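Chymotrypsin-like serine protease (Equine arteritis virus, PDB 1MBM) is probably the main viral serine proteinase, a chymotrypsin-like endopeptidase that would cut the arterivirus replicase polyprotein. Local coordinates at residues 41-46 with 50-55; 152-157 with 170-175. All blocks are in the same frame, centred on the assembly; numbering follows the deposited sequence.

Interaction 1 of 2, residues 41-46 with 50-55; sequences ATLKIG and LTLTFK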
loop_
_atom_site.group_PDB
_atom_site.type_symbol
_atom_site.label_atom_id
_atom_site.label_comp_id
_atom_site.label_asym_id
_atom_site.label_seq_id
_atom_site.Cartn_x
_atom_site.Cartn_y
_atom_site.Cartn_z
ATOM N N ALA A 41 -18.814 5.651 3.007
ATOM C CA ALA A 41 -17.894 5.501 4.131
ATOM C C ALA A 41 -17.432 6.845 4.684
ATOM O O ALA A 41 -17.365 7.844 3.973
ATOM C CB ALA A 41 -16.702 4.653 3.742
ATOM N N THR A 42 -17.087 6.858 5.962
ATOM C CA THR A 42 -16.693 8.099 6.605
ATOM C C THR A 42 -15.185 8.154 6.830
ATOM O O THR A 42 -14.598 7.222 7.381
ATOM C CB THR A 42 -17.452 8.272 7.929
ATOM O OG1 THR A 42 -18.866 8.397 7.674
ATOM C CG2 THR A 42 -17.089 9.604 8.559
ATOM N N LEU A 43 -14.574 9.249 6.380
ATOM C CA LEU A 43 -13.144 9.498 6.544
ATOM C C LEU A 43 -12.927 10.382 7.773
ATOM O O LEU A 43 -13.649 11.353 7.992
ATOM C CB LEU A 43 -12.590 10.223 5.316
ATOM C CG LEU A 43 -11.216 10.883 5.456
ATOM C CD1 LEU A 43 -10.132 9.815 5.581
ATOM C CD2 LEU A 43 -10.927 11.802 4.270
ATOM N N LYS A 44 -11.939 10.029 8.579
ATOM C CA LYS A 44 -11.561 10.836 9.720
ATOM C C LYS A 44 -10.098 11.219 9.524
ATOM O O LYS A 44 -9.241 10.345 9.463
ATOM C CB LYS A 44 -11.715 10.040 11.007
ATOM C CG LYS A 44 -11.283 10.787 12.261
ATOM C CD LYS A 44 -11.288 9.858 13.461
ATOM C CE LYS A 44 -10.259 10.282 14.490
ATOM N NZ LYS A 44 -10.118 9.278 15.579
ATOM N N ILE A 45 -9.829 12.519 9.421
ATOM C CA ILE A 45 -8.467 13.032 9.290
ATOM C C ILE A 45 -8.369 14.427 9.925
ATOM O O ILE A 45 -9.206 15.294 9.669
ATOM C CB ILE A 45 -7.995 13.014 7.810
ATOM C CG1 ILE A 45 -6.517 13.410 7.705
ATOM C CG2 ILE A 45 -8.879 13.879 6.930
ATOM C CD1 ILE A 45 -5.948 13.207 6.324
ATOM N N GLY A 46 -7.359 14.633 10.765
ATOM C CA GLY A 46 -7.249 15.876 11.512
ATOM C C GLY A 46 -8.509 16.011 12.354
ATOM O O GLY A 46 -8.906 15.063 13.028
ATOM N N LEU A 50 -15.889 13.384 7.389
ATOM C CA LEU A 50 -16.636 13.568 6.151
ATOM C C LEU A 50 -17.098 12.226 5.594
ATOM O O LEU A 50 -16.317 11.281 5.509
ATOM C CB LEU A 50 -15.722 14.261 5.123
ATOM C CG LEU A 50 -16.243 14.736 3.762
ATOM C CD1 LEU A 50 -17.443 15.657 3.917
ATOM C CD2 LEU A 50 -15.146 15.442 2.979
ATOM N N THR A 51 -18.370 12.139 5.233
ATOM C CA THR A 51 -18.902 10.920 4.643
ATOM C C THR A 51 -18.749 11.040 3.128
ATOM O O THR A 51 -19.048 12.086 2.556
ATOM C CB THR A 51 -20.360 10.720 5.048
ATOM O OG1 THR A 51 -20.434 10.619 6.473
ATOM C CG2 THR A 51 -20.852 9.364 4.596
ATOM N N LEU A 52 -18.260 9.980 2.487
ATOM C CA LEU A 52 -18.002 9.998 1.052
ATOM C C LEU A 52 -18.580 8.798 0.292
ATOM O O LEU A 52 -18.793 7.743 0.868
ATOM C CB LEU A 52 -16.498 10.007 0.828
ATOM C CG LEU A 52 -15.734 11.095 1.577
ATOM C CD1 LEU A 52 -14.309 10.649 1.878
ATOM C CD2 LEU A 52 -15.754 12.358 0.778
ATOM N N THR A 53 -18.798 8.987 -1.010
ATOM C CA THR A 53 -19.239 7.927 -1.923
ATOM C C THR A 53 -18.042 7.565 -2.811
ATOM O O THR A 53 -17.329 8.456 -3.277
ATOM C CB THR A 53 -20.435 8.419 -2.770
ATOM O OG1 THR A 53 -21.638 8.306 -1.998
ATOM C CG2 THR A 53 -20.710 7.495 -3.938
ATOM N N PHE A 54 -17.835 6.271 -3.058
ATOM C CA PHE A 54 -16.641 5.809 -3.763
ATOM C C PHE A 54 -16.893 5.088 -5.085
ATOM O O PHE A 54 -17.769 4.235 -5.185
ATOM C CB PHE A 54 -15.856 4.843 -2.863
ATOM C CG PHE A 54 -15.242 5.492 -1.657
ATOM C CD1 PHE A 54 -16.013 5.765 -0.527
ATOM C CD2 PHE A 54 -13.892 5.813 -1.641
ATOM C CE1 PHE A 54 -15.443 6.363 0.594
ATOM C CE2 PHE A 54 -13.323 6.420 -0.533
ATOM C CZ PHE A 54 -14.111 6.691 0.597
ATOM N N LYS A 55 -16.104 5.418 -6.095
ATOM C CA LYS A 55 -16.126 4.635 -7.320
ATOM C C LYS A 55 -15.073 3.542 -7.141
ATOM O O LYS A 55 -13.990 3.785 -6.600
ATOM C CB LYS A 55 -15.845 5.501 -8.547
ATOM C CG LYS A 55 -16.716 6.758 -8.597
ATOM C CD LYS A 55 -17.099 7.145 -10.020
ATOM C CE LYS A 55 -15.874 7.299 -10.915
ATOM N NZ LYS A 55 -16.273 7.534 -12.334
#
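The carbonyl oxygen of A41 takes the backbone N-H of L52 at 2.8 Å, A41 O to L52 N, and the CA of T51 also closes on that oxygen in a CA-H...O contact. L52 returns the bond, its O receiving A41 N at 3.0 Å, so these two residues form a hydrogen-bonded antiparallel pair. Two residues on, L43 and L50 make the second such pair: L43 N to L50 O is 2.8 Å, and L50 N to L43 O is 3.1 Å.

T42 and T51 form the non-hydrogen-bonded pair in between, with CA atoms 4.1 Å apart, and here the side chains supply the polar link. Each threonine keeps OG1 beside its own backbone N (chi1 -64° and -60°), and the two hydroxyls meet at 3.0 Å, T42 OG1 to T51 OG1.

The other face is apolar. CD1 of L52 reaches over to CB of L43 at 3.9 Å, while the F54 ring brings CE1 obliquely to the methyl of A41, 3.8 Å from its CB. V28 lies against both L43 and L52, and A63 against L52 and F54. This is a beta hairpin from the six-stranded antiparallel barrel of a chymotrypsin-like proteinase, with A41, L43, L52 and F54 buried on the barrel side, and T42 and T51 on the more exposed face.

Interaction 2 of 2, residues 152-157 with 170-175; sequences VTLSSL and KDIPDN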
loop_
_atom_site.group_PDB
_atom_site.type_symbol
_atom_site.label_atom_id
_atom_site.label_comp_id
_atom_site.label_asym_id
_atom_site.label_seq_id
_atom_site.Cartn_x
_atom_site.Cartn_y
_atom_site.Cartn_z
ATOM N N VAL A 152 7.687 -15.720 -7.871
ATOM C CA VAL A 152 8.908 -15.227 -8.495
ATOM C C VAL A 152 10.096 -15.929 -7.834
ATOM O O VAL A 152 10.037 -16.269 -6.650
ATOM C CB VAL A 152 9.047 -13.688 -8.365
ATOM C CG1 VAL A 152 9.319 -13.287 -6.902
ATOM C CG2 VAL A 152 10.150 -13.159 -9.293
ATOM N N THR A 153 11.160 -16.181 -8.595
ATOM C CA THR A 153 12.347 -16.797 -8.002
ATOM C C THR A 153 13.158 -15.718 -7.310
ATOM O O THR A 153 13.003 -14.527 -7.597
ATOM C CB THR A 153 13.222 -17.480 -9.055
ATOM O OG1 THR A 153 13.546 -16.535 -10.083
ATOM C CG2 THR A 153 12.462 -18.594 -9.786
ATOM N N LEU A 154 14.017 -16.124 -6.386
ATOM C CA LEU A 154 14.873 -15.163 -5.714
ATOM C C LEU A 154 15.863 -14.565 -6.695
ATOM O O LEU A 154 16.176 -13.378 -6.608
ATOM C CB LEU A 154 15.618 -15.794 -4.536
ATOM C CG LEU A 154 14.953 -15.814 -3.156
ATOM C CD1 LEU A 154 15.843 -16.552 -2.153
ATOM C CD2 LEU A 154 14.663 -14.400 -2.666
ATOM N N SER A 155 16.350 -15.378 -7.629
ATOM C CA SER A 155 17.304 -14.879 -8.620
ATOM C C SER A 155 16.671 -13.801 -9.504
ATOM O O SER A 155 17.268 -12.749 -9.720
ATOM C CB SER A 155 17.870 -16.015 -9.469
ATOM O OG SER A 155 16.840 -16.661 -10.182
ATOM N N SER A 156 15.456 -14.054 -9.985
ATOM C CA SER A 156 14.749 -13.080 -10.818
ATOM C C SER A 156 14.498 -11.778 -10.054
ATOM O O SER A 156 14.715 -10.693 -10.589
ATOM C CB SER A 156 13.432 -13.660 -11.355
ATOM O OG SER A 156 12.587 -12.639 -11.857
ATOM N N LEU A 157 14.055 -11.905 -8.801
ATOM C CA LEU A 157 13.831 -10.763 -7.927
ATOM C C LEU A 157 15.145 -9.993 -7.706
ATOM O O LEU A 157 15.167 -8.758 -7.710
ATOM C CB LEU A 157 13.289 -11.267 -6.583
ATOM C CG LEU A 157 12.554 -10.377 -5.583
ATOM C CD1 LEU A 157 11.492 -9.501 -6.256
ATOM C CD2 LEU A 157 11.921 -11.269 -4.513
ATOM N N LYS A 170 15.335 -15.674 7.112
ATOM C CA LYS A 170 14.752 -16.953 7.505
ATOM C C LYS A 170 13.342 -17.202 6.978
ATOM O O LYS A 170 13.127 -18.134 6.205
ATOM C CB LYS A 170 14.801 -17.139 9.028
ATOM C CG LYS A 170 16.155 -17.627 9.553
ATOM C CD LYS A 170 17.134 -16.481 9.783
ATOM C CE LYS A 170 18.582 -16.951 9.698
ATOM N NZ LYS A 170 18.873 -18.079 10.622
ATOM N N ASP A 171 12.384 -16.377 7.379
ATOM C CA ASP A 171 11.008 -16.629 6.966
ATOM C C ASP A 171 10.565 -15.851 5.721
ATOM O O ASP A 171 10.272 -14.653 5.766
ATOM C CB ASP A 171 10.015 -16.493 8.137
ATOM C CG ASP A 171 9.690 -15.053 8.481
ATOM O OD1 ASP A 171 10.586 -14.340 8.983
ATOM O OD2 ASP A 171 8.560 -14.550 8.286
ATOM N N ILE A 172 10.560 -16.553 4.595
ATOM C CA ILE A 172 10.055 -16.000 3.352
ATOM C C ILE A 172 8.938 -16.922 2.865
ATOM O O ILE A 172 8.998 -18.133 3.065
ATOM C CB ILE A 172 11.179 -15.833 2.301
ATOM C CG1 ILE A 172 11.878 -17.163 2.017
ATOM C CG2 ILE A 172 12.187 -14.778 2.761
ATOM C CD1 ILE A 172 12.806 -17.106 0.818
ATOM N N PRO A 173 7.918 -16.338 2.243
ATOM C CA PRO A 173 6.754 -17.082 1.759
ATOM C C PRO A 173 7.103 -18.055 0.643
ATOM O O PRO A 173 8.063 -17.826 -0.099
ATOM C CB PRO A 173 5.872 -15.982 1.169
ATOM C CG PRO A 173 6.356 -14.739 1.807
ATOM C CD PRO A 173 7.814 -14.902 1.936
ATOM N N ASP A 174 6.288 -19.095 0.513
ATOM C CA ASP A 174 6.460 -20.134 -0.499
ATOM C C ASP A 174 6.373 -19.602 -1.923
ATOM O O ASP A 174 6.921 -20.208 -2.841
ATOM C CB ASP A 174 5.432 -21.254 -0.294
ATOM C CG ASP A 174 5.796 -22.169 0.856
ATOM O OD1 ASP A 174 6.357 -21.671 1.854
ATOM O OD2 ASP A 174 5.573 -23.399 0.847
ATOM N N ASN A 175 5.714 -18.461 -2.102
ATOM C CA ASN A 175 5.606 -17.846 -3.424
ATOM C C ASN A 175 6.886 -17.130 -3.892
ATOM O O ASN A 175 6.954 -16.621 -5.009
ATOM C CB ASN A 175 4.351 -16.964 -3.537
ATOM C CG ASN A 175 3.073 -17.788 -3.715
ATOM O OD1 ASN A 175 1.955 -17.245 -3.759
ATOM N ND2 ASN A 175 3.232 -19.108 -3.825
#
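V152 and N175 are joined through their backbones and not by their side chains: V152 N gives its hydrogen to N175 O at 3.1 Å, and the N-H...O angle is 156°. The CA atoms of the two residues remain 6.6 Å apart.

N175 leads straight into strand 176-177, which runs parallel to strand 152-153. V152 is also backbone-bonded to I177, so it bridges the residues before and after I176, as a residue in a parallel ladder does; L154 bonds to I177 as well. This small two-stranded parallel sheet belongs to the alpha/beta C-terminal extension that this proteinase carries in addition to its chymotrypsin-like part.

The apolar part is slight. L154 and I172 meet methyl to methyl at 4.3 Å, CD1 to CD1. I172 has its CB directed at the opposing segment, and its CG1-CD1 arm is extended (chi2 169°), which carries the terminal methyl across to the leucine. I168, I176 and V180 also lie against L154, while I191 of helix 185-192 packs on I172.

Within 152-157, T153 is the N-cap of the helix that starts at L154. Its OG1 accepts from S156 N at 3.1 Å, and T153 O takes L157 N, also at 3.1 Å, in the first turn. S155 OG is hydrogen-bonded to D179 OD2, tying that turn to the chain beyond strand 176-177.

In the fold
The two interactions lie on opposite sides of the chain's centre, their own centres 37 Å apart and their nearest atoms about 27 Å apart, and they share no strand or helix. Interaction 1 joins neighbouring strands of the six-stranded barrel and buries 330 Å² between its segments; interaction 2 buries 119 Å² in the C-terminal extension. Both are partly buried. Local antiparallel pairing, with a polar and an apolar face, gives 41-46 and 50-55 their repeated links. Between 152-157, a short strand running into a helix, and the loop 170-175, there is one backbone bond and one loose methyl contact, and much of the packing comes from surrounding residues.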